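Local atomic coordinates of ribosome biogenesis GTPase A (Thermotoga maritima, PDB entry 3CNL), a protein that binds and probably hydrolyses GTP as a circularly permuted GTPase, and is probably required for a late step in assembly of the 50S ribosomal subunit. Residues K83-R87 with K88-K92; L94-D97 with R98-V102. All blocks are in the same frame, centred on the assembly; numbering follows the deposited sequence.

Contact 1: residues K83-R87 with K88-K92. With GNP (phosphoaminophosphonic acid-guanylate ester), chain B.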
loop_
_atom_site.group_PDB
_atom_site.type_symbol
_atom_site.label_atom_id
_atom_site.label_comp_id
_atom_site.label_asym_id
_atom_site.label_seq_id
_atom_site.Cartn_x
_atom_site.Cartn_y
_atom_site.Cartn_z
ATOM N N LYS A 83 -8.032 2.289 8.449
ATOM C CA LYS A 83 -9.269 1.491 8.465
ATOM C C LYS A 83 -10.262 1.942 9.539
ATOM O O LYS A 83 -11.477 2.006 9.310
ATOM C CB LYS A 83 -8.841 0.068 8.824
ATOM C CG LYS A 83 -9.499 -1.061 8.126
ATOM C CD LYS A 83 -8.913 -2.360 8.671
ATOM C CE LYS A 83 -9.225 -3.548 7.785
ATOM N NZ LYS A 83 -8.653 -4.836 8.346
ATOM N N GLY A 84 -9.727 2.218 10.727
ATOM C CA GLY A 84 -10.541 2.447 11.920
ATOM C C GLY A 84 -10.913 3.890 12.184
ATOM O O GLY A 84 -11.587 4.187 13.177
ATOM N N GLU A 85 -10.462 4.782 11.307
ATOM C CA GLU A 85 -10.781 6.204 11.396
ATOM C C GLU A 85 -12.182 6.466 10.843
ATOM O O GLU A 85 -12.505 5.992 9.765
ATOM C CB GLU A 85 -9.736 7.009 10.630
ATOM C CG GLU A 85 -9.989 8.483 10.602
ATOM C CD GLU A 85 -8.903 9.236 9.903
ATOM O OE1 GLU A 85 -7.908 9.576 10.575
ATOM O OE2 GLU A 85 -9.053 9.496 8.682
ATOM N N PRO A 86 -13.026 7.218 11.581
ATOM C CA PRO A 86 -14.441 7.396 11.203
ATOM C C PRO A 86 -14.652 7.975 9.798
ATOM O O PRO A 86 -13.864 8.801 9.356
ATOM C CB PRO A 86 -14.961 8.391 12.250
ATOM C CG PRO A 86 -14.049 8.251 13.405
ATOM C CD PRO A 86 -12.697 7.955 12.818
ATOM N N ARG A 87 -15.708 7.527 9.121
ATOM C CA ARG A 87 -16.119 8.050 7.803
ATOM C C ARG A 87 -16.140 9.584 7.753
ATOM O O ARG A 87 -15.655 10.199 6.807
ATOM C CB ARG A 87 -17.493 7.485 7.424
ATOM C CG ARG A 87 -17.958 7.843 6.009
ATOM C CD ARG A 87 -19.328 7.265 5.686
ATOM N NE ARG A 87 -19.758 7.615 4.326
ATOM C CZ ARG A 87 -20.357 8.756 3.985
ATOM N NH1 ARG A 87 -20.599 9.708 4.898
ATOM N NH2 ARG A 87 -20.701 8.959 2.724
ATOM N N LYS A 88 -16.664 10.192 8.807
ATOM C CA LYS A 88 -16.787 11.643 8.924
ATOM C C LYS A 88 -15.442 12.366 8.906
ATOM O O LYS A 88 -15.313 13.455 8.319
ATOM C CB LYS A 88 -17.538 12.002 10.222
ATOM C CG LYS A 88 -18.598 10.981 10.660
ATOM C CD LYS A 88 -17.964 9.751 11.332
ATOM C CE LYS A 88 -18.960 8.640 11.563
ATOM N NZ LYS A 88 -19.195 7.875 10.308
ATOM N N VAL A 89 -14.454 11.769 9.578
ATOM C CA VAL A 89 -13.098 12.331 9.679
ATOM C C VAL A 89 -12.373 12.218 8.328
ATOM O O VAL A 89 -11.668 13.139 7.908
ATOM C CB VAL A 89 -12.252 11.586 10.752
ATOM C CG1 VAL A 89 -10.818 12.107 10.775
ATOM C CG2 VAL A 89 -12.902 11.676 12.134
ATOM N N LEU A 90 -12.549 11.075 7.669
ATOM C CA LEU A 90 -11.971 10.841 6.337
ATOM C C LEU A 90 -12.487 11.867 5.340
ATOM O O LEU A 90 -11.723 12.471 4.624
ATOM C CB LEU A 90 -12.337 9.446 5.830
ATOM C CG LEU A 90 -11.348 8.644 4.975
ATOM C CD1 LEU A 90 -12.112 7.669 4.095
ATOM C CD2 LEU A 90 -10.356 9.480 4.164
ATOM N N LEU A 91 -13.800 12.051 5.299
ATOM C CA LEU A 91 -14.420 12.933 4.315
ATOM C C LEU A 91 -14.007 14.372 4.542
ATOM O O LEU A 91 -13.808 15.132 3.592
ATOM C CB LEU A 91 -15.940 12.800 4.370
ATOM C CG LEU A 91 -16.542 11.528 3.793
ATOM C CD1 LEU A 91 -18.008 11.587 4.005
ATOM C CD2 LEU A 91 -16.212 11.432 2.303
ATOM N N LYS A 92 -13.832 14.729 5.809
ATOM C CA LYS A 92 -13.379 16.065 6.191
ATOM C C LYS A 92 -11.946 16.290 5.744
ATOM O O LYS A 92 -11.602 17.375 5.230
ATOM C CB LYS A 92 -13.502 16.253 7.707
ATOM C CG LYS A 92 -13.758 17.675 8.120
ATOM C CD LYS A 92 -12.463 18.418 8.418
ATOM C CE LYS A 92 -12.366 18.749 9.911
ATOM N NZ LYS A 92 -13.331 19.842 10.288
HETATM P PG GNP B . -6.407 -5.056 -3.989
HETATM O O1G GNP B . -6.447 -3.957 -5.027
HETATM O O2G GNP B . -5.092 -5.812 -4.002
HETATM O O3G GNP B . -7.645 -5.927 -4.165
HETATM N N3B GNP B . -6.575 -4.642 -2.468
HETATM P PB GNP B . -7.116 -3.286 -1.872
HETATM O O1B GNP B . -6.211 -2.161 -2.254
HETATM O O2B GNP B . -8.548 -3.141 -2.271
HETATM O O3A GNP B . -7.035 -3.474 -0.344
HETATM P PA GNP B . -8.098 -4.009 0.664
HETATM O O1A GNP B . -9.008 -2.931 1.082
HETATM O O2A GNP B . -8.724 -5.261 0.210
HETATM O "O5'" GNP B . -7.239 -4.317 1.926
HETATM C "C5'" GNP B . -6.114 -5.207 1.897
HETATM C "C4'" GNP B . -5.829 -5.655 3.327
HETATM O "O4'" GNP B . -5.409 -4.537 4.161
HETATM C "C3'" GNP B . -6.994 -6.270 4.084
HETATM O "O3'" GNP B . -6.485 -7.297 4.922
HETATM C "C2'" GNP B . -7.494 -5.106 4.924
HETATM O "O2'" GNP B . -8.177 -5.574 6.064
HETATM C "C1'" GNP B . -6.193 -4.422 5.325
HETATM N N9 GNP B . -6.301 -2.987 5.577
HETATM C C8 GNP B . -6.933 -2.062 4.771
HETATM N N7 GNP B . -6.841 -0.838 5.235
HETATM C C5 GNP B . -6.107 -0.983 6.432
HETATM C C6 GNP B . -5.676 -0.023 7.389
HETATM O O6 GNP B . -5.871 1.206 7.392
HETATM N N1 GNP B . -4.942 -0.605 8.438
HETATM C C2 GNP B . -4.658 -1.957 8.549
HETATM N N2 GNP B . -3.943 -2.353 9.624
HETATM N N3 GNP B . -5.041 -2.860 7.663
HETATM C C4 GNP B . -5.763 -2.305 6.642
HETATM O O HOH W 1 -20.397 10.141 7.978
HETATM O O HOH W 2 -17.449 5.732 10.741
#
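Pro86 and Leu90 close the first turn of helix 87-94, with Pro86 at the N-cap position, where the loop that leaves the nucleotide pocket of this circularly permuted GTPase turns into the helix. Pro86 O accepts Leu90 N at 3.1 Å, nearly along the C=O axis, and takes a weaker, bent bond from Val89 N at 3.0 Å; one carbonyl thus serves two amides. The next rung, Leu91 N to Arg87 O, is about as straight as the Leu90 bond (162°). Arg87 N, at the start of the helix, gives its hydrogen to a water that also accepts from Lys88 NZ. The bend at chi2 (78°) lays the lysine's CD tightly against Pro86 CB, and a second at chi4 turns NZ back to the water.

One residue before the N-cap, Glu85 is extended, CG anti to the backbone N (chi1 178°), and crosses Val89 at about a right angle; its CD lies 3.6 Å from Val89 CG1. Both carboxylate oxygens have partners beyond this turn: Thr81 OG1 on OE2, and Lys93 NZ in a salt bridge with OE1. With an alanine here, Lys93 would probably lose its charge mate, Thr81 its acceptor, and Val89 CG1 the carbons that cross it. At the pocket end, Lys83 N donates to the guanine O6 of GNP at 2.6 Å, while the extended Lys83 side chain lies over one face of the guanine, CD 3.7 Å from C4 of GNP, and leads on towards the ribose. Arg87 NH2 is taken by Leu119 O, and NH1 by a second water lying in plane at the guanidinium edge. Over one face of that group, offset toward its rim, Leu91 CD1 sits 3.3 Å from Arg87 NH1.

Contact 2: residues L94-D97 with R98-V102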
loop_
_atom_site.group_PDB
_atom_site.type_symbol
_atom_site.label_atom_id
_atom_site.label_comp_id
_atom_site.label_asym_id
_atom_site.label_seq_id
_atom_site.Cartn_x
_atom_site.Cartn_y
_atom_site.Cartn_z
ATOM N N LEU A 94 -10.530 14.633 3.233
ATOM C CA LEU A 94 -10.537 14.648 1.765
ATOM C C LEU A 94 -11.045 15.982 1.220
ATOM O O LEU A 94 -10.503 16.502 0.235
ATOM C CB LEU A 94 -11.372 13.490 1.198
ATOM C CG LEU A 94 -10.809 12.070 1.311
ATOM C CD1 LEU A 94 -11.934 11.026 1.137
ATOM C CD2 LEU A 94 -9.659 11.878 0.287
ATOM N N SER A 95 -12.068 16.529 1.886
ATOM C CA SER A 95 -12.736 17.788 1.504
ATOM C C SER A 95 -12.857 17.991 -0.004
ATOM O O SER A 95 -12.230 18.878 -0.580
ATOM C CB SER A 95 -12.120 18.998 2.220
ATOM O OG SER A 95 -12.698 19.128 3.526
ATOM N N PHE A 96 -13.660 17.129 -0.626
ATOM C CA PHE A 96 -13.888 17.145 -2.062
ATOM C C PHE A 96 -14.660 18.379 -2.498
ATOM O O PHE A 96 -15.608 18.791 -1.827
ATOM C CB PHE A 96 -14.698 15.923 -2.482
ATOM C CG PHE A 96 -13.943 14.612 -2.402
ATOM C CD1 PHE A 96 -12.740 14.436 -3.091
ATOM C CD2 PHE A 96 -14.487 13.535 -1.714
ATOM C CE1 PHE A 96 -12.052 13.218 -3.041
ATOM C CE2 PHE A 96 -13.816 12.312 -1.665
ATOM C CZ PHE A 96 -12.598 12.157 -2.330
ATOM N N ASP A 97 -14.268 18.924 -3.646
ATOM C CA ASP A 97 -14.958 20.030 -4.297
ATOM C C ASP A 97 -16.333 19.576 -4.724
ATOM O O ASP A 97 -16.537 18.385 -4.944
ATOM C CB ASP A 97 -14.151 20.477 -5.520
ATOM C CG ASP A 97 -14.827 21.573 -6.288
ATOM O OD1 ASP A 97 -14.849 22.706 -5.780
ATOM O OD2 ASP A 97 -15.346 21.302 -7.392
ATOM N N ARG A 98 -17.274 20.519 -4.853
ATOM C CA ARG A 98 -18.663 20.218 -5.255
ATOM C C ARG A 98 -18.764 19.487 -6.592
ATOM O O ARG A 98 -19.645 18.649 -6.790
ATOM C CB ARG A 98 -19.542 21.497 -5.293
ATOM C CG ARG A 98 -19.041 22.585 -6.241
ATOM C CD ARG A 98 -20.056 23.719 -6.509
ATOM N NE ARG A 98 -19.500 24.674 -7.475
ATOM C CZ ARG A 98 -20.092 25.803 -7.874
ATOM N NH1 ARG A 98 -19.486 26.589 -8.761
ATOM N NH2 ARG A 98 -21.276 26.154 -7.395
ATOM N N LEU A 99 -17.866 19.795 -7.506
ATOM C CA LEU A 99 -17.910 19.177 -8.828
ATOM C C LEU A 99 -17.117 17.873 -8.936
ATOM O O LEU A 99 -16.995 17.333 -10.032
ATOM C CB LEU A 99 -17.380 20.163 -9.888
ATOM C CG LEU A 99 -18.149 21.458 -10.053
ATOM C CD1 LEU A 99 -17.674 22.079 -11.351
ATOM C CD2 LEU A 99 -19.684 21.180 -10.062
ATOM N N ALA A 100 -16.587 17.367 -7.811
ATOM C CA ALA A 100 -15.653 16.230 -7.851
ATOM C C ALA A 100 -16.317 14.969 -8.383
ATOM O O ALA A 100 -17.460 14.646 -8.042
ATOM C CB ALA A 100 -15.029 15.958 -6.462
ATOM N N ARG A 101 -15.585 14.288 -9.254
ATOM C CA ARG A 101 -15.911 12.939 -9.688
ATOM C C ARG A 101 -14.615 12.174 -9.486
ATOM O O ARG A 101 -13.611 12.488 -10.095
ATOM C CB ARG A 101 -16.326 12.926 -11.147
ATOM C CG ARG A 101 -17.482 13.845 -11.436
ATOM C CD ARG A 101 -17.518 14.198 -12.915
ATOM N NE ARG A 101 -18.405 13.290 -13.626
ATOM C CZ ARG A 101 -19.735 13.335 -13.541
ATOM N NH1 ARG A 101 -20.357 14.253 -12.769
ATOM N NH2 ARG A 101 -20.447 12.458 -14.225
ATOM N N VAL A 102 -14.646 11.191 -8.598
ATOM C CA VAL A 102 -13.418 10.667 -8.024
ATOM C C VAL A 102 -13.128 9.225 -8.461
ATOM O O VAL A 102 -14.020 8.379 -8.468
ATOM C CB VAL A 102 -13.466 10.787 -6.463
ATOM C CG1 VAL A 102 -12.183 10.284 -5.814
ATOM C CG2 VAL A 102 -13.761 12.244 -6.027
#
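Phe96 meets Ala100 and Val102 across the short loop between helix 87-94 and strand 101-106. Starting at the root, Phe96 CB rests 4.0 Å from Ala100 CB. With CG anti to the carbonyl carbon (chi1 -71°), the ring then extends toward Val102, whose side chain comes from the opposite direction. CD1 meets Val102 CG2 at 3.8 Å, CE1 meets the same methyl at 3.6 Å, and CZ, at the tip, touches both CG1 and CG2. The methyl CG2 stands over the ring face, 22° off the normal, in a CH-pi contact, while Leu94 CB lies over the opposite face. Val26, Ile50 and Ile148 from three other strands of the sheet also touch the ring.

Directly after Phe96 the chain reverses. Ala100 N donates to Asp97 O at 3.0 Å, and Leu99 N donates to Asp97 OD2 at 2.9 Å, coming from above the carboxylate plane. The Asp97 side chain thus takes up an amide inside the turn that the main-chain carbonyl does not bind. The Ala100 bond closes the type I beta turn Asp97-Ala100, and the Leu99 bond adds an Asx turn at its start, linking the helix to an inner strand of the P-loop GTPase sheet.

How the contacts relate
Contacts 1 and 2 follow one another along the chain, one at the start of helix 87-94 and the other just past its end, their centres about 15 Å apart. Contact 1 lies at the surface and reaches the guanine; contact 2 is partly buried, farther from the chain's centre, and leads into strand 101-106. Their chemistry differs accordingly. Around 83-92, helix amides, waters and charged side chains dominate, with Lys118 and Leu119 of helix 112-120 meeting a loop carbonyl and the Arg87 guanidinium. In 94-102 the bonds made within the contact belong to the turn, whereas the apolar side chains face strands 24-30, 48-54 and 147-154. Together they bracket the helix between nucleotide pocket and sheet.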